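Local coordinates for DUF1780 domain-containing protein (Pseudomonas aeruginosa, PDB 1Y0K), which is of unknown function but belongs to the DUF1780 family of putative endonucleases in the PDDEXK nuclease clan, at residues A[152-158]-A[178-183]; A[29-34]-A[67-71]. All coordinates share one frame. Residue numbers count along the deposited sequence, not the author numbering.

Contact 1 of 2, residues A[152-158]-A[178-183]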
loop_
_atom_site.group_PDB
_atom_site.type_symbol
_atom_site.label_atom_id
_atom_site.label_comp_id
_atom_site.label_asym_id
_atom_site.label_seq_id
_atom_site.Cartn_x
_atom_site.Cartn_y
_atom_site.Cartn_z
ATOM N N PRO A 152 -9.033 -10.115 -1.560
ATOM C CA PRO A 152 -9.164 -9.690 -2.968
ATOM C C PRO A 152 -9.548 -10.833 -3.889
ATOM O O PRO A 152 -9.134 -11.977 -3.673
ATOM C CB PRO A 152 -7.757 -9.196 -3.317
ATOM C CG PRO A 152 -7.139 -8.856 -1.987
ATOM C CD PRO A 152 -7.662 -9.913 -1.061
ATOM N N ASP A 153 -10.350 -10.527 -4.898
ATOM C CA ASP A 153 -10.615 -11.482 -5.955
ATOM C C ASP A 153 -9.561 -11.251 -7.033
ATOM O O ASP A 153 -9.666 -10.320 -7.830
ATOM C CB ASP A 153 -12.018 -11.308 -6.516
ATOM C CG ASP A 153 -12.387 -12.395 -7.501
ATOM O OD1 ASP A 153 -11.465 -13.065 -8.040
ATOM O OD2 ASP A 153 -13.608 -12.563 -7.756
ATOM N N PHE A 154 -8.532 -12.090 -7.029
ATOM C CA PHE A 154 -7.410 -11.918 -7.937
ATOM C C PHE A 154 -7.733 -12.303 -9.390
ATOM O O PHE A 154 -6.915 -12.101 -10.299
ATOM C CB PHE A 154 -6.176 -12.664 -7.389
ATOM C CG PHE A 154 -5.661 -12.097 -6.082
ATOM C CD1 PHE A 154 -5.751 -12.832 -4.896
ATOM C CD2 PHE A 154 -5.108 -10.822 -6.039
ATOM C CE1 PHE A 154 -5.273 -12.311 -3.692
ATOM C CE2 PHE A 154 -4.641 -10.282 -4.846
ATOM C CZ PHE A 154 -4.722 -11.026 -3.667
ATOM N N ASN A 155 -8.936 -12.825 -9.611
ATOM C CA ASN A 155 -9.390 -13.134 -10.967
ATOM C C ASN A 155 -10.011 -11.946 -11.685
ATOM O O ASN A 155 -10.422 -12.064 -12.845
ATOM C CB ASN A 155 -10.367 -14.307 -10.948
ATOM C CG ASN A 155 -9.719 -15.584 -10.457
ATOM O OD1 ASN A 155 -8.512 -15.783 -10.615
ATOM N ND2 ASN A 155 -10.510 -16.443 -9.836
ATOM N N THR A 156 -10.071 -10.814 -10.987
ATOM C CA THR A 156 -10.668 -9.590 -11.512
ATOM C C THR A 156 -9.559 -8.572 -11.809
ATOM O O THR A 156 -8.557 -8.504 -11.089
ATOM C CB THR A 156 -11.715 -9.004 -10.538
ATOM O OG1 THR A 156 -11.079 -8.619 -9.307
ATOM C CG2 THR A 156 -12.786 -10.050 -10.221
ATOM N N PRO A 157 -9.712 -7.806 -12.898
ATOM C CA PRO A 157 -8.679 -6.847 -13.282
ATOM C C PRO A 157 -8.760 -5.509 -12.529
ATOM O O PRO A 157 -9.845 -5.088 -12.163
ATOM C CB PRO A 157 -8.950 -6.629 -14.771
ATOM C CG PRO A 157 -10.396 -6.891 -14.950
ATOM C CD PRO A 157 -10.844 -7.824 -13.843
ATOM N N PHE A 158 -7.614 -4.866 -12.306
ATOM C CA PHE A 158 -7.607 -3.514 -11.732
ATOM C C PHE A 158 -7.946 -2.474 -12.791
ATOM O O PHE A 158 -7.245 -2.383 -13.808
ATOM C CB PHE A 158 -6.249 -3.191 -11.113
ATOM C CG PHE A 158 -6.026 -3.842 -9.795
ATOM C CD1 PHE A 158 -5.579 -5.164 -9.722
ATOM C CD2 PHE A 158 -6.279 -3.145 -8.615
ATOM C CE1 PHE A 158 -5.369 -5.778 -8.496
ATOM C CE2 PHE A 158 -6.068 -3.757 -7.375
ATOM C CZ PHE A 158 -5.611 -5.068 -7.314
ATOM N N THR A 178 -1.611 -10.210 1.525
ATOM C CA THR A 178 -1.843 -11.112 0.386
ATOM C C THR A 178 -1.224 -10.685 -0.944
ATOM O O THR A 178 -1.118 -11.502 -1.854
ATOM C CB THR A 178 -3.341 -11.362 0.136
ATOM O OG1 THR A 178 -3.985 -10.119 -0.175
ATOM C CG2 THR A 178 -3.996 -11.974 1.382
ATOM N N PHE A 179 -0.834 -9.416 -1.074
ATOM C CA PHE A 179 -0.401 -8.925 -2.389
ATOM C C PHE A 179 0.281 -7.569 -2.314
ATOM O O PHE A 179 0.214 -6.891 -1.295
ATOM C CB PHE A 179 -1.599 -8.830 -3.343
ATOM C CG PHE A 179 -2.397 -7.562 -3.190
ATOM C CD1 PHE A 179 -2.255 -6.527 -4.114
ATOM C CD2 PHE A 179 -3.256 -7.391 -2.111
ATOM C CE1 PHE A 179 -2.977 -5.345 -3.978
ATOM C CE2 PHE A 179 -3.994 -6.200 -1.960
ATOM C CZ PHE A 179 -3.847 -5.180 -2.896
ATOM N N ALA A 180 0.938 -7.194 -3.411
ATOM C CA ALA A 180 1.424 -5.826 -3.616
ATOM C C ALA A 180 1.198 -5.450 -5.075
ATOM O O ALA A 180 1.213 -6.309 -5.968
ATOM C CB ALA A 180 2.882 -5.719 -3.254
ATOM N N ARG A 181 0.951 -4.169 -5.318
ATOM C CA ARG A 181 0.789 -3.687 -6.677
ATOM C C ARG A 181 1.131 -2.208 -6.746
ATOM O O ARG A 181 0.700 -1.424 -5.897
ATOM C CB ARG A 181 -0.649 -3.906 -7.163
ATOM C CG ARG A 181 -0.902 -3.393 -8.581
ATOM C CD ARG A 181 -2.358 -3.623 -8.998
ATOM N NE ARG A 181 -2.628 -3.046 -10.314
ATOM C CZ ARG A 181 -2.498 -3.701 -11.469
ATOM N NH1 ARG A 181 -2.139 -4.981 -11.492
ATOM N NH2 ARG A 181 -2.750 -3.077 -12.611
ATOM N N VAL A 182 1.908 -1.841 -7.758
ATOM C CA VAL A 182 2.086 -0.431 -8.106
ATOM C C VAL A 182 0.916 -0.068 -9.032
ATOM O O VAL A 182 0.794 -0.625 -10.138
ATOM C CB VAL A 182 3.449 -0.199 -8.819
ATOM C CG1 VAL A 182 3.596 1.269 -9.243
ATOM C CG2 VAL A 182 4.610 -0.623 -7.909
ATOM N N LEU A 183 0.036 0.828 -8.574
ATOM C CA LEU A 183 -1.150 1.211 -9.361
ATOM C C LEU A 183 -0.805 2.146 -10.505
ATOM O O LEU A 183 -1.311 1.979 -11.616
ATOM C CB LEU A 183 -2.249 1.835 -8.494
ATOM C CG LEU A 183 -2.835 0.960 -7.382
ATOM C CD1 LEU A 183 -4.063 1.625 -6.780
ATOM C CD2 LEU A 183 -3.201 -0.429 -7.914
#

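Contact 2 of 2, residues A[29-34]-A[67-71]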
loop_
_atom_site.group_PDB
_atom_site.type_symbol
_atom_site.label_atom_id
_atom_site.label_comp_id
_atom_site.label_asym_id
_atom_site.label_seq_id
_atom_site.Cartn_x
_atom_site.Cartn_y
_atom_site.Cartn_z
ATOM N N ARG A 29 6.171 1.693 12.274
ATOM C CA ARG A 29 5.035 1.137 11.538
ATOM C C ARG A 29 5.111 1.500 10.053
ATOM O O ARG A 29 4.922 0.648 9.184
ATOM C CB ARG A 29 3.742 1.708 12.129
ATOM C CG ARG A 29 2.472 0.963 11.801
ATOM C CD ARG A 29 1.407 1.265 12.849
ATOM N NE ARG A 29 1.275 2.698 13.094
ATOM C CZ ARG A 29 0.799 3.236 14.212
ATOM N NH1 ARG A 29 0.403 2.467 15.227
ATOM N NH2 ARG A 29 0.723 4.555 14.312
ATOM N N GLU A 30 5.365 2.776 9.779
ATOM C CA GLU A 30 5.451 3.279 8.410
ATOM C C GLU A 30 6.652 2.699 7.673
ATOM O O GLU A 30 6.532 2.291 6.510
ATOM C CB GLU A 30 5.458 4.813 8.404
ATOM C CG GLU A 30 4.088 5.385 8.757
ATOM C CD GLU A 30 4.139 6.747 9.425
ATOM O OE1 GLU A 30 5.241 7.325 9.580
ATOM O OE2 GLU A 30 3.052 7.234 9.819
ATOM N N ARG A 31 7.795 2.633 8.353
ATOM C CA ARG A 31 8.994 2.016 7.774
ATOM C C ARG A 31 8.755 0.524 7.506
ATOM O O ARG A 31 9.161 -0.007 6.467
ATOM C CB ARG A 31 10.198 2.202 8.698
ATOM C CG ARG A 31 11.525 1.944 8.001
ATOM C CD ARG A 31 12.590 1.465 8.958
ATOM N NE ARG A 31 12.192 0.186 9.528
ATOM C CZ ARG A 31 11.782 0.015 10.774
ATOM N NH1 ARG A 31 11.396 -1.185 11.177
ATOM N NH2 ARG A 31 11.761 1.039 11.618
ATOM N N TRP A 32 8.071 -0.139 8.432
ATOM C CA TRP A 32 7.762 -1.556 8.288
ATOM C C TRP A 32 6.950 -1.771 7.006
ATOM O O TRP A 32 7.245 -2.681 6.247
ATOM C CB TRP A 32 7.009 -2.054 9.536
ATOM C CG TRP A 32 6.482 -3.482 9.493
ATOM C CD1 TRP A 32 7.097 -4.595 9.980
ATOM C CD2 TRP A 32 5.211 -3.911 8.987
ATOM N NE1 TRP A 32 6.299 -5.708 9.784
ATOM C CE2 TRP A 32 5.133 -5.312 9.180
ATOM C CE3 TRP A 32 4.127 -3.246 8.381
ATOM C CZ2 TRP A 32 4.017 -6.063 8.785
ATOM C CZ3 TRP A 32 3.006 -3.993 7.989
ATOM C CH2 TRP A 32 2.961 -5.391 8.197
ATOM N N VAL A 33 5.953 -0.921 6.755
ATOM C CA VAL A 33 5.155 -1.028 5.520
ATOM C C VAL A 33 6.054 -0.909 4.281
ATOM O O VAL A 33 5.949 -1.704 3.337
ATOM C CB VAL A 33 4.033 0.029 5.464
ATOM C CG1 VAL A 33 3.375 0.045 4.090
ATOM C CG2 VAL A 33 2.979 -0.261 6.541
ATOM N N CYS A 34 6.929 0.090 4.288
ATOM C CA CYS A 34 7.872 0.281 3.188
ATOM C C CYS A 34 8.744 -0.963 2.995
ATOM O O CYS A 34 8.942 -1.405 1.872
ATOM C CB CYS A 34 8.736 1.522 3.427
ATOM S SG CYS A 34 7.771 3.062 3.394
ATOM N N PHE A 67 7.873 8.147 0.357
ATOM C CA PHE A 67 6.708 7.312 0.652
ATOM C C PHE A 67 5.801 7.967 1.670
ATOM O O PHE A 67 6.201 8.200 2.820
ATOM C CB PHE A 67 7.133 5.936 1.163
ATOM C CG PHE A 67 7.632 4.998 0.089
ATOM C CD1 PHE A 67 6.849 4.706 -1.034
ATOM C CD2 PHE A 67 8.856 4.374 0.229
ATOM C CE1 PHE A 67 7.307 3.823 -2.018
ATOM C CE2 PHE A 67 9.317 3.472 -0.731
ATOM C CZ PHE A 67 8.544 3.205 -1.863
ATOM N N GLU A 68 4.572 8.250 1.227
ATOM C CA GLU A 68 3.512 8.768 2.073
ATOM C C GLU A 68 2.619 7.574 2.410
ATOM O O GLU A 68 1.874 7.079 1.563
ATOM C CB GLU A 68 2.756 9.856 1.309
ATOM C CG GLU A 68 1.453 10.357 1.932
ATOM C CD GLU A 68 1.662 11.283 3.094
ATOM O OE1 GLU A 68 2.824 11.442 3.556
ATOM O OE2 GLU A 68 0.640 11.864 3.539
ATOM N N VAL A 69 2.738 7.103 3.641
ATOM C CA VAL A 69 2.169 5.803 4.021
ATOM C C VAL A 69 0.826 5.971 4.722
ATOM O O VAL A 69 0.693 6.778 5.651
ATOM C CB VAL A 69 3.157 5.035 4.925
ATOM C CG1 VAL A 69 2.538 3.734 5.451
ATOM C CG2 VAL A 69 4.451 4.755 4.142
ATOM N N PHE A 70 -0.180 5.227 4.271
ATOM C CA PHE A 70 -1.462 5.246 4.971
ATOM C C PHE A 70 -2.059 3.848 5.084
ATOM O O PHE A 70 -1.662 2.939 4.361
ATOM C CB PHE A 70 -2.432 6.253 4.343
ATOM C CG PHE A 70 -2.895 5.899 2.953
ATOM C CD1 PHE A 70 -4.189 5.414 2.745
ATOM C CD2 PHE A 70 -2.056 6.088 1.847
ATOM C CE1 PHE A 70 -4.647 5.117 1.451
ATOM C CE2 PHE A 70 -2.497 5.775 0.542
ATOM C CZ PHE A 70 -3.790 5.285 0.347
ATOM N N PHE A 71 -2.990 3.690 6.023
ATOM C CA PHE A 71 -3.553 2.383 6.350
ATOM C C PHE A 71 -5.019 2.315 5.990
ATOM O O PHE A 71 -5.796 3.238 6.301
ATOM C CB PHE A 71 -3.324 2.058 7.827
ATOM C CG PHE A 71 -1.870 1.979 8.191
ATOM C CD1 PHE A 71 -1.144 3.140 8.479
ATOM C CD2 PHE A 71 -1.218 0.748 8.227
ATOM C CE1 PHE A 71 0.224 3.073 8.786
ATOM C CE2 PHE A 71 0.142 0.670 8.543
ATOM C CZ PHE A 71 0.856 1.841 8.824
HETATM O O HOH W 1 0.786 7.416 8.351
#

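Contact 1 of 2, residues A[152-158]-A[178-183]
This is an aromatic side-chain packing contact near the surface. It joins P152 of strand 150-153 and the loop that follows it, as far as F158, to strand 179-185 of the main mixed sheet. Strand 150-153 pairs with strand 107-110 in a separate small sheet. F154, in the type I turn from D153 to T156, points toward strand 179-185. N155 N donates to D153 OD1 (3.0 Å), an Asx turn, and T156 N and OG1 reach D153 O, at 3.2 and 2.7 Å. The edge of F154 meets the face of F179 in an offset edge-to-face pair, with centroids 5.9 Å apart and planes at 65°. P152 CG lies 4.1 Å from F179 CE2. F158 CZ sits 4.3 Å from F179 CE1. R181 lies extended across one face of F158, a CH-pi contact with CD 3.6 Å from the ring centroid. With no hydrogen bond across it, the contact depends on the fit of rings and aliphatic chains; R181 offers F158 its methylene while NH1 is hydrogen-bonded to S200 OG.

Contact 2 of 2, residues A[29-34]-A[67-71]
Apolar side chains make most of this buried contact between helix 26-40 and strand 65-73. V69 sits in the middle. V33 CB lies 4.0 Å from V69 CG1, C34 SG lies 3.8 Å from V69 CG2, and E30 CG packs 4.0 Å from V69 CB. V33 CG2 also reaches F71 CE2 at 3.6 Å. The aliphatic part of R29 packs on the same ring, with R29 CG 3.5 Å from F71 CZ, while R29 NH1 is hydrogen-bonded to L21 O. C34 adds a sulfur-aromatic contact: its SG is 4.4 Å from the F67 ring centroid and approaches obliquely. The alternation of the strand sets this pattern. F67, V69 and F71 point toward the helix; E68 and F70 point away, and F70 meets helix 119-132. Helices therefore cover both faces of the mixed sheet, an alpha/beta layout consistent with the PDDEXK clan. The axes of the two short segments come within 8.8 Å at 103°, so the helix runs nearly across the strand. The polar link is indirect. Water 1 lies 2.7 Å from E30 OE2 and 2.8 Å from V69 O and bridges them by hydrogen bonds. E30 OE2 also forms a salt bridge with K26.

Overall arrangement
Contact 2 is buried and contact 1 lies nearer the surface. Their centres are about 19 Å apart and their nearest atoms about 8 Å apart, so they do not touch. Both reach the same mixed sheet, on strands 65-73 and 179-185, with strands 140-146 and 171-175 between them. Helix 26-40 also reaches strand 179-185, where F37 meets V182 and A40 meets A180. The other side of that strand bears F179 and R181, which belong to contact 1. Both contacts set an arginine chain against a phenylalanine, R181 on F158 and R29 on F71. Buried contact 2 adds valines, a cysteine sulfur and a bridging water; surface contact 1 adds a ring-ring pair.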